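Long-range contacts in peptidoglycan D,D-transpeptidase PbpA (Mycobacterium tuberculosis, PDB 3UN7), which probably acts as a D,D-transpeptidase that cross-links cell-wall peptidoglycan and helps regulate cell length: residues 390-396 and 414-420; 117-122 and 146-150; 85-89 and 345-351. All blocks are in the same frame, centred on the assembly; numbering follows the deposited sequence.

Contact 1 (390-396 and 414-420)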
loop_
_atom_site.group_PDB
_atom_site.type_symbol
_atom_site.label_atom_id
_atom_site.label_comp_id
_atom_site.label_asym_id
_atom_site.label_seq_id
_atom_site.Cartn_x
_atom_site.Cartn_y
_atom_site.Cartn_z
ATOM N N VAL A 390 -5.191 14.483 17.441
ATOM C CA VAL A 390 -4.845 13.182 16.902
ATOM C C VAL A 390 -3.334 13.092 16.768
ATOM O O VAL A 390 -2.700 13.853 16.023
ATOM C CB VAL A 390 -5.568 12.859 15.558
ATOM C CG1 VAL A 390 -4.944 11.641 14.892
ATOM C CG2 VAL A 390 -7.064 12.607 15.784
ATOM N N GLN A 391 -2.770 12.168 17.533
ATOM C CA GLN A 391 -1.343 11.904 17.511
ATOM C C GLN A 391 -1.043 10.878 16.424
ATOM O O GLN A 391 -1.622 9.790 16.406
ATOM C CB GLN A 391 -0.893 11.375 18.874
ATOM C CG GLN A 391 0.602 11.303 19.044
ATOM C CD GLN A 391 1.001 10.701 20.377
ATOM O OE1 GLN A 391 0.558 9.604 20.742
ATOM N NE2 GLN A 391 1.849 11.411 21.111
ATOM N N ILE A 392 -0.138 11.234 15.524
ATOM C CA ILE A 392 0.185 10.376 14.385
ATOM C C ILE A 392 1.613 9.882 14.576
ATOM O O ILE A 392 2.484 10.667 14.956
ATOM C CB ILE A 392 0.077 11.151 13.049
ATOM C CG1 ILE A 392 -1.365 11.572 12.779
ATOM C CG2 ILE A 392 0.608 10.320 11.866
ATOM C CD1 ILE A 392 -1.522 12.478 11.553
ATOM N N ALA A 393 1.829 8.587 14.349
ATOM C CA ALA A 393 3.158 8.009 14.288
ATOM C C ALA A 393 3.438 7.850 12.805
ATOM O O ALA A 393 2.604 7.305 12.078
ATOM C CB ALA A 393 3.182 6.640 14.971
ATOM N N SER A 394 4.600 8.301 12.352
ATOM C CA SER A 394 4.885 8.248 10.932
ATOM C C SER A 394 6.363 8.085 10.619
ATOM O O SER A 394 7.216 8.198 11.497
ATOM C CB SER A 394 4.364 9.527 10.262
ATOM O OG SER A 394 5.215 10.628 10.567
ATOM N N LYS A 395 6.650 7.824 9.343
ATOM C CA LYS A 395 7.992 7.947 8.798
ATOM C C LYS A 395 7.860 8.488 7.371
ATOM O O LYS A 395 7.198 7.864 6.539
ATOM C CB LYS A 395 8.717 6.598 8.792
ATOM C CG LYS A 395 10.205 6.699 8.403
ATOM C CD LYS A 395 11.025 7.283 9.557
ATOM C CE LYS A 395 12.485 7.531 9.182
ATOM N NZ LYS A 395 12.623 8.592 8.153
ATOM N N THR A 396 8.478 9.639 7.089
ATOM C CA THR A 396 8.474 10.165 5.719
ATOM C C THR A 396 9.866 10.066 5.128
ATOM O O THR A 396 10.867 10.311 5.813
ATOM C CB THR A 396 7.882 11.613 5.581
ATOM O OG1 THR A 396 8.921 12.576 5.424
ATOM C CG2 THR A 396 7.032 11.994 6.746
ATOM N N TYR A 414 5.312 8.175 2.535
ATOM C CA TYR A 414 4.867 8.455 3.900
ATOM C C TYR A 414 4.189 7.190 4.385
ATOM O O TYR A 414 3.291 6.685 3.728
ATOM C CB TYR A 414 3.860 9.594 3.892
ATOM C CG TYR A 414 3.316 10.058 5.241
ATOM C CD1 TYR A 414 4.087 10.848 6.100
ATOM C CD2 TYR A 414 2.003 9.764 5.616
ATOM C CE1 TYR A 414 3.568 11.316 7.310
ATOM C CE2 TYR A 414 1.476 10.214 6.804
ATOM C CZ TYR A 414 2.261 10.972 7.654
ATOM O OH TYR A 414 1.704 11.410 8.821
ATOM N N ILE A 415 4.635 6.656 5.515
ATOM C CA ILE A 415 3.923 5.559 6.163
ATOM C C ILE A 415 3.554 5.995 7.577
ATOM O O ILE A 415 4.319 6.716 8.219
ATOM C CB ILE A 415 4.697 4.212 6.133
ATOM C CG1 ILE A 415 6.049 4.305 6.860
ATOM C CG2 ILE A 415 4.921 3.760 4.676
ATOM C CD1 ILE A 415 6.676 2.930 7.147
ATOM N N ALA A 416 2.371 5.593 8.045
ATOM C CA ALA A 416 1.854 6.181 9.283
ATOM C C ALA A 416 0.726 5.388 9.891
ATOM O O ALA A 416 0.117 4.552 9.233
ATOM C CB ALA A 416 1.409 7.635 9.043
ATOM N N PHE A 417 0.485 5.632 11.172
ATOM C CA PHE A 417 -0.702 5.120 11.838
ATOM C C PHE A 417 -1.189 6.089 12.907
ATOM O O PHE A 417 -0.439 6.946 13.363
ATOM C CB PHE A 417 -0.491 3.689 12.360
ATOM C CG PHE A 417 0.616 3.544 13.356
ATOM C CD1 PHE A 417 0.354 3.652 14.721
ATOM C CD2 PHE A 417 1.920 3.240 12.938
ATOM C CE1 PHE A 417 1.381 3.481 15.657
ATOM C CE2 PHE A 417 2.946 3.066 13.868
ATOM C CZ PHE A 417 2.674 3.186 15.229
ATOM N N ALA A 418 -2.459 5.967 13.277
ATOM C CA ALA A 418 -3.092 6.914 14.178
ATOM C C ALA A 418 -4.419 6.337 14.679
ATOM O O ALA A 418 -4.983 5.480 14.018
ATOM C CB ALA A 418 -3.339 8.250 13.448
ATOM N N PRO A 419 -4.898 6.771 15.870
ATOM C CA PRO A 419 -4.162 7.557 16.858
ATOM C C PRO A 419 -3.015 6.704 17.350
ATOM O O PRO A 419 -3.183 5.488 17.498
ATOM C CB PRO A 419 -5.183 7.756 17.991
ATOM C CG PRO A 419 -6.509 7.549 17.357
ATOM C CD PRO A 419 -6.271 6.487 16.325
ATOM N N ALA A 420 -1.853 7.303 17.585
ATOM C CA ALA A 420 -0.656 6.513 17.827
ATOM C C ALA A 420 -0.780 5.570 19.017
ATOM O O ALA A 420 -0.162 4.503 19.028
ATOM C CB ALA A 420 0.571 7.417 17.990
#

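Contact 2 (117-122 and 146-150)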
loop_
_atom_site.group_PDB
_atom_site.type_symbol
_atom_site.label_atom_id
_atom_site.label_comp_id
_atom_site.label_asym_id
_atom_site.label_seq_id
_atom_site.Cartn_x
_atom_site.Cartn_y
_atom_site.Cartn_z
ATOM N N GLY A 117 -8.182 9.553 -0.421
ATOM C CA GLY A 117 -6.873 9.189 -0.963
ATOM C C GLY A 117 -6.784 9.585 -2.423
ATOM O O GLY A 117 -5.813 10.221 -2.849
ATOM N N TRP A 118 -7.804 9.195 -3.188
ATOM C CA TRP A 118 -7.909 9.560 -4.594
ATOM C C TRP A 118 -7.828 11.068 -4.769
ATOM O O TRP A 118 -6.998 11.548 -5.548
ATOM C CB TRP A 118 -9.218 9.052 -5.226
ATOM C CG TRP A 118 -9.391 9.542 -6.650
ATOM C CD1 TRP A 118 -10.213 10.547 -7.082
ATOM C CD2 TRP A 118 -8.702 9.063 -7.816
ATOM N NE1 TRP A 118 -10.089 10.709 -8.445
ATOM C CE2 TRP A 118 -9.175 9.807 -8.918
ATOM C CE3 TRP A 118 -7.737 8.075 -8.035
ATOM C CZ2 TRP A 118 -8.709 9.598 -10.222
ATOM C CZ3 TRP A 118 -7.277 7.864 -9.339
ATOM C CH2 TRP A 118 -7.763 8.620 -10.407
ATOM N N ASP A 119 -8.694 11.808 -4.069
ATOM C CA ASP A 119 -8.738 13.262 -4.229
ATOM C C ASP A 119 -7.380 13.867 -3.903
ATOM O O ASP A 119 -6.888 14.736 -4.629
ATOM C CB ASP A 119 -9.800 13.907 -3.335
ATOM C CG ASP A 119 -11.224 13.612 -3.778
ATOM O OD1 ASP A 119 -11.420 13.144 -4.921
ATOM O OD2 ASP A 119 -12.154 13.875 -2.970
ATOM N N ALA A 120 -6.778 13.423 -2.799
ATOM C CA ALA A 120 -5.470 13.943 -2.388
ATOM C C ALA A 120 -4.386 13.661 -3.434
ATOM O O ALA A 120 -3.558 14.526 -3.720
ATOM C CB ALA A 120 -5.068 13.393 -1.039
ATOM N N MET A 121 -4.409 12.465 -4.018
ATOM C CA MET A 121 -3.474 12.108 -5.085
ATOM C C MET A 121 -3.702 12.948 -6.343
ATOM O O MET A 121 -2.746 13.309 -7.037
ATOM C CB MET A 121 -3.574 10.612 -5.419
ATOM C CG MET A 121 -2.928 9.685 -4.379
ATOM S SD MET A 121 -1.132 9.903 -4.212
ATOM C CE MET A 121 -0.568 9.018 -5.657
ATOM N N GLN A 122 -4.960 13.274 -6.641
ATOM C CA GLN A 122 -5.255 14.072 -7.837
ATOM C C GLN A 122 -4.814 15.543 -7.733
ATOM O O GLN A 122 -4.577 16.185 -8.741
ATOM C CB GLN A 122 -6.746 13.971 -8.212
ATOM C CG GLN A 122 -7.179 12.528 -8.517
ATOM C CD GLN A 122 -6.113 11.783 -9.289
ATOM O OE1 GLN A 122 -5.782 12.146 -10.417
ATOM N NE2 GLN A 122 -5.533 10.758 -8.667
ATOM N N LEU A 146 -7.512 1.303 -1.323
ATOM C CA LEU A 146 -6.538 0.781 -2.253
ATOM C C LEU A 146 -6.615 1.706 -3.459
ATOM O O LEU A 146 -7.480 1.552 -4.310
ATOM C CB LEU A 146 -6.900 -0.657 -2.628
ATOM C CG LEU A 146 -5.809 -1.562 -3.190
ATOM C CD1 LEU A 146 -4.748 -1.858 -2.124
ATOM C CD2 LEU A 146 -6.448 -2.875 -3.704
ATOM N N VAL A 147 -5.748 2.706 -3.472
ATOM C CA VAL A 147 -5.769 3.767 -4.483
ATOM C C VAL A 147 -4.546 3.669 -5.381
ATOM O O VAL A 147 -3.438 3.469 -4.903
ATOM C CB VAL A 147 -5.856 5.165 -3.845
ATOM C CG1 VAL A 147 -5.803 6.256 -4.919
ATOM C CG2 VAL A 147 -7.162 5.305 -3.044
ATOM N N SER A 148 -4.761 3.787 -6.688
ATOM C CA SER A 148 -3.652 3.824 -7.647
ATOM C C SER A 148 -3.888 4.996 -8.592
ATOM O O SER A 148 -5.038 5.316 -8.916
ATOM C CB SER A 148 -3.544 2.491 -8.405
ATOM O OG SER A 148 -2.323 2.416 -9.134
ATOM N N SER A 149 -2.810 5.658 -9.007
ATOM C CA SER A 149 -2.917 6.857 -9.836
ATOM C C SER A 149 -1.727 6.889 -10.814
ATOM O O SER A 149 -0.599 6.587 -10.419
ATOM C CB SER A 149 -2.948 8.103 -8.941
ATOM O OG SER A 149 -3.137 9.302 -9.674
ATOM N N PRO A 150 -1.972 7.192 -12.106
ATOM C CA PRO A 150 -3.263 7.462 -12.743
ATOM C C PRO A 150 -4.099 6.182 -12.752
ATOM O O PRO A 150 -3.563 5.100 -12.529
ATOM C CB PRO A 150 -2.876 7.862 -14.180
ATOM C CG PRO A 150 -1.545 7.189 -14.417
ATOM C CD PRO A 150 -0.856 7.266 -13.072
#

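Contact 3 (85-89 and 345-351)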
loop_
_atom_site.group_PDB
_atom_site.type_symbol
_atom_site.label_atom_id
_atom_site.label_comp_id
_atom_site.label_asym_id
_atom_site.label_seq_id
_atom_site.Cartn_x
_atom_site.Cartn_y
_atom_site.Cartn_z
ATOM N N ARG A 85 -21.952 -22.736 -3.872
ATOM C CA ARG A 85 -22.735 -22.286 -2.721
ATOM C C ARG A 85 -24.064 -21.640 -3.129
ATOM O O ARG A 85 -25.008 -21.582 -2.330
ATOM C CB ARG A 85 -21.897 -21.355 -1.846
ATOM C CG ARG A 85 -20.722 -22.084 -1.163
ATOM C CD ARG A 85 -19.653 -21.150 -0.625
ATOM N NE ARG A 85 -18.997 -20.377 -1.677
ATOM C CZ ARG A 85 -17.972 -19.552 -1.478
ATOM N NH1 ARG A 85 -17.454 -19.385 -0.263
ATOM N NH2 ARG A 85 -17.453 -18.893 -2.501
ATOM N N LEU A 86 -24.132 -21.204 -4.390
ATOM C CA LEU A 86 -25.273 -20.473 -4.940
ATOM C C LEU A 86 -26.165 -21.323 -5.802
ATOM O O LEU A 86 -27.314 -20.958 -6.056
ATOM C CB LEU A 86 -24.787 -19.312 -5.808
ATOM C CG LEU A 86 -24.246 -18.093 -5.087
ATOM C CD1 LEU A 86 -23.593 -17.144 -6.089
ATOM C CD2 LEU A 86 -25.373 -17.420 -4.320
ATOM N N PHE A 87 -25.647 -22.455 -6.263
ATOM C CA PHE A 87 -26.345 -23.213 -7.296
ATOM C C PHE A 87 -27.716 -23.779 -6.907
ATOM O O PHE A 87 -28.494 -24.174 -7.778
ATOM C CB PHE A 87 -25.438 -24.273 -7.928
ATOM C CG PHE A 87 -25.566 -24.333 -9.417
ATOM C CD1 PHE A 87 -26.226 -25.393 -10.029
ATOM C CD2 PHE A 87 -25.069 -23.297 -10.207
ATOM C CE1 PHE A 87 -26.371 -25.434 -11.405
ATOM C CE2 PHE A 87 -25.209 -23.323 -11.588
ATOM C CZ PHE A 87 -25.859 -24.397 -12.189
ATOM N N GLY A 88 -28.020 -23.796 -5.613
ATOM C CA GLY A 88 -29.375 -24.093 -5.147
ATOM C C GLY A 88 -30.350 -22.992 -5.541
ATOM O O GLY A 88 -31.502 -23.264 -5.900
ATOM N N ARG A 89 -29.878 -21.747 -5.498
ATOM C CA ARG A 89 -30.719 -20.584 -5.799
ATOM C C ARG A 89 -30.997 -20.411 -7.298
ATOM O O ARG A 89 -32.107 -20.036 -7.681
ATOM C CB ARG A 89 -30.137 -19.292 -5.200
ATOM C CG ARG A 89 -29.712 -19.384 -3.733
ATOM C CD ARG A 89 -30.803 -19.955 -2.823
ATOM N NE ARG A 89 -31.697 -18.930 -2.286
ATOM C CZ ARG A 89 -33.022 -18.924 -2.427
ATOM N NH1 ARG A 89 -33.641 -19.895 -3.096
ATOM N NH2 ARG A 89 -33.736 -17.939 -1.889
ATOM N N PRO A 345 -27.998 -13.608 -4.158
ATOM C CA PRO A 345 -28.786 -12.591 -4.864
ATOM C C PRO A 345 -29.835 -11.959 -3.954
ATOM O O PRO A 345 -30.194 -10.795 -4.136
ATOM C CB PRO A 345 -29.508 -13.391 -5.956
ATOM C CG PRO A 345 -29.350 -14.820 -5.588
ATOM C CD PRO A 345 -28.070 -14.912 -4.839
ATOM N N ASP A 346 -30.315 -12.728 -2.983
ATOM C CA ASP A 346 -31.317 -12.239 -2.038
ATOM C C ASP A 346 -30.662 -11.795 -0.707
ATOM O O ASP A 346 -31.332 -11.586 0.316
ATOM C CB ASP A 346 -32.440 -13.280 -1.880
ATOM C CG ASP A 346 -33.317 -13.389 -3.136
ATOM O OD1 ASP A 346 -33.802 -14.499 -3.465
ATOM O OD2 ASP A 346 -33.531 -12.359 -3.811
ATOM N N LEU A 347 -29.340 -11.645 -0.759
ATOM C CA LEU A 347 -28.509 -11.098 0.321
ATOM C C LEU A 347 -28.320 -11.987 1.561
ATOM O O LEU A 347 -27.790 -11.535 2.569
ATOM C CB LEU A 347 -28.943 -9.672 0.699
ATOM C CG LEU A 347 -29.039 -8.706 -0.487
ATOM C CD1 LEU A 347 -29.685 -7.385 -0.063
ATOM C CD2 LEU A 347 -27.668 -8.485 -1.121
ATOM N N ALA A 348 -28.732 -13.249 1.479
ATOM C CA ALA A 348 -28.406 -14.204 2.539
ATOM C C ALA A 348 -26.896 -14.436 2.556
ATOM O O ALA A 348 -26.240 -14.419 1.506
ATOM C CB ALA A 348 -29.134 -15.500 2.319
ATOM N N ASN A 349 -26.352 -14.636 3.753
ATOM C CA ASN A 349 -24.919 -14.824 3.937
ATOM C C ASN A 349 -24.414 -16.131 3.292
ATOM O O ASN A 349 -25.052 -17.185 3.415
ATOM C CB ASN A 349 -24.616 -14.801 5.431
ATOM C CG ASN A 349 -23.161 -14.972 5.736
ATOM O OD1 ASN A 349 -22.329 -14.148 5.354
ATOM N ND2 ASN A 349 -22.839 -16.033 6.463
ATOM N N ILE A 350 -23.288 -16.044 2.585
ATOM C CA ILE A 350 -22.633 -17.222 1.998
ATOM C C ILE A 350 -21.334 -17.473 2.739
ATOM O O ILE A 350 -21.061 -18.599 3.170
ATOM C CB ILE A 350 -22.386 -17.045 0.464
ATOM C CG1 ILE A 350 -23.578 -17.536 -0.366
ATOM C CG2 ILE A 350 -21.206 -17.873 -0.009
ATOM C CD1 ILE A 350 -24.949 -17.156 0.114
ATOM N N SER A 351 -20.552 -16.406 2.905
ATOM C CA SER A 351 -19.286 -16.448 3.616
ATOM C C SER A 351 -19.016 -15.099 4.292
ATOM O O SER A 351 -19.362 -14.051 3.745
ATOM C CB SER A 351 -18.152 -16.742 2.632
ATOM O OG SER A 351 -16.992 -17.111 3.340
#

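Contact 1 (390-396 and 414-420)
Phe417 holds CG between its backbone N and carbonyl carbon (chi1 60°), which lays one face of the ring over Ala393: the methyl CB stands 3.7 Å from the Phe417 ring centroid, a CH-pi contact. Tyr414, with CG anti to its backbone N (chi1 -178°), sends its ring the other way, along the face of the sheet that carries Ser394, Thr396 and Ala416. There Thr396 CG2 presses on the ring edge, 3.2 Å from Tyr414 CD1, and Ser394 CB meets Tyr414 CE1 at 3.5 Å. Tyr414 OH lies 3.4 Å from Ile392 CG2. Tyr414 OH and Ser394 OG both hydrogen-bond to Glu378 OE1, on helix 364-379. The two strands form an antiparallel hairpin in the transpeptidase domain, and Lys395 and Thr396 open the KTG motif of penicillin-binding enzymes on its edge strand. Ala393 with Phe417 and Lys395 with Ile415 are hydrogen-bonded pairs; Lys395 N to Ile415 O measures 2.8 Å. Beyond the paired strands, the cis peptide before Pro419 turns the chain, and Ala420 N still reaches Gln391 O at 2.8 Å, though bent to 141° at the hydrogen. The Lys395 chain leaves the partner strand, and its NZ bonds Ser252 OG, close to Ser193, the probable acyl-ester nucleophile.

Contact 2 (117-122 and 146-150)
Gln122 NE2 gives a nearly straight hydrogen bond to Ser149 OG, 3.0 Å long and 168° at the hydrogen, with the oxygen close to the amide plane. The same nitrogen lies over one face of the Trp118 indole, one helical turn back. Trp118 CG is anti to the backbone N (chi1 175°), which turns the six-membered ring edge-on to the strand: CZ3 points at Ser148 O from 3.4 Å, and CE3 is 4.1 Å from Val147 CG1. That Val147 methyl also rests on the helix backbone, 3.9 Å from Trp118 CA, beside Gly117. Met121 adds its terminal CE, 4.2 Å from Ser149 CB. Ser149 OG is gripped twice, since it also hydrogen-bonds to Cys129 O, in the loop closed by the Cys125-Cys129 disulfide; this second bond helps fix the hydroxyl that receives the amide. Val133 of strand 131-136 touches both Met121 and Val147. Helix 111-123 thus packs on edge strand 143-149, the axes of the two segments 8.6 Å apart at closest approach and only 23° from parallel, with helix 52-59 against Trp118 and helix 446-458 against Met121.

Contact 3 (85-89 and 345-351)
Arg89 and Asp346 face each other as opposite charges without a directed hydrogen bond: Arg89 NH2 lies 3.8 Å from Asp346 OD1, a long salt bridge, and the oxygen stands well out of the guanidinium plane. With the oxygen so placed no N-H points at it and only charge attraction remains, probably modest; the two flat groups are turned 64° apart. Asp346 OD1 has a second charge partner in Arg98, also long and weak. At the other end of the contact Arg85 uses its flat group differently. Ile350 CG2 sits over one face of the guanidinium, toward its rim, 3.7 Å from Arg85 NE and equally near Arg85 CD, so the aliphatic part of the chain is packed as well. The polar partner of Arg85 is Asp83, whose OD2 forms a salt bridge with Arg85 NE and probably helps hold the group's rotation. Arg85 NH1 also comes within 4.0 Å of Ser351 CB. Between the two arginines Leu86 supplies the apolar centre. Its CG, anti to the carbonyl carbon (chi1 -75°), places CD2 where it meets Pro345 CD at 3.7 Å and, more loosely, Ile350 CG1 at 4.3 Å. Ile350 and Ser351 both face Leu342 in a classic beta bulge, where the chain turns a corner. The contact joins the dimerisation and transpeptidase family regions, setting helix 87-96 and the residues leading into it, with Ile78 of helix 76-79 behind Leu86, against strand 349-352, an outermost strand of the mixed sheet within this chain, next to strand 339-343.

In the fold
Contacts 1 and 2 both reach the same five-stranded antiparallel sheet of the transpeptidase domain: contact 1 pairs edge strand 393-399 with its neighbour, and contact 2 packs a helix on the other edge strand, 143-149. Their centres are 19 Å apart and their nearest atoms about 9 Å. Contact 1 reaches the probable active site, the side chain of Lys395 being about 4 Å from that of Ser193; the other two lie away from it. Contact 3 is remote, its centre 40 Å from that of contact 1 and 34 Å from that of contact 2. It spans segments 256 residues apart, and contact 2 is nested inside that long loop.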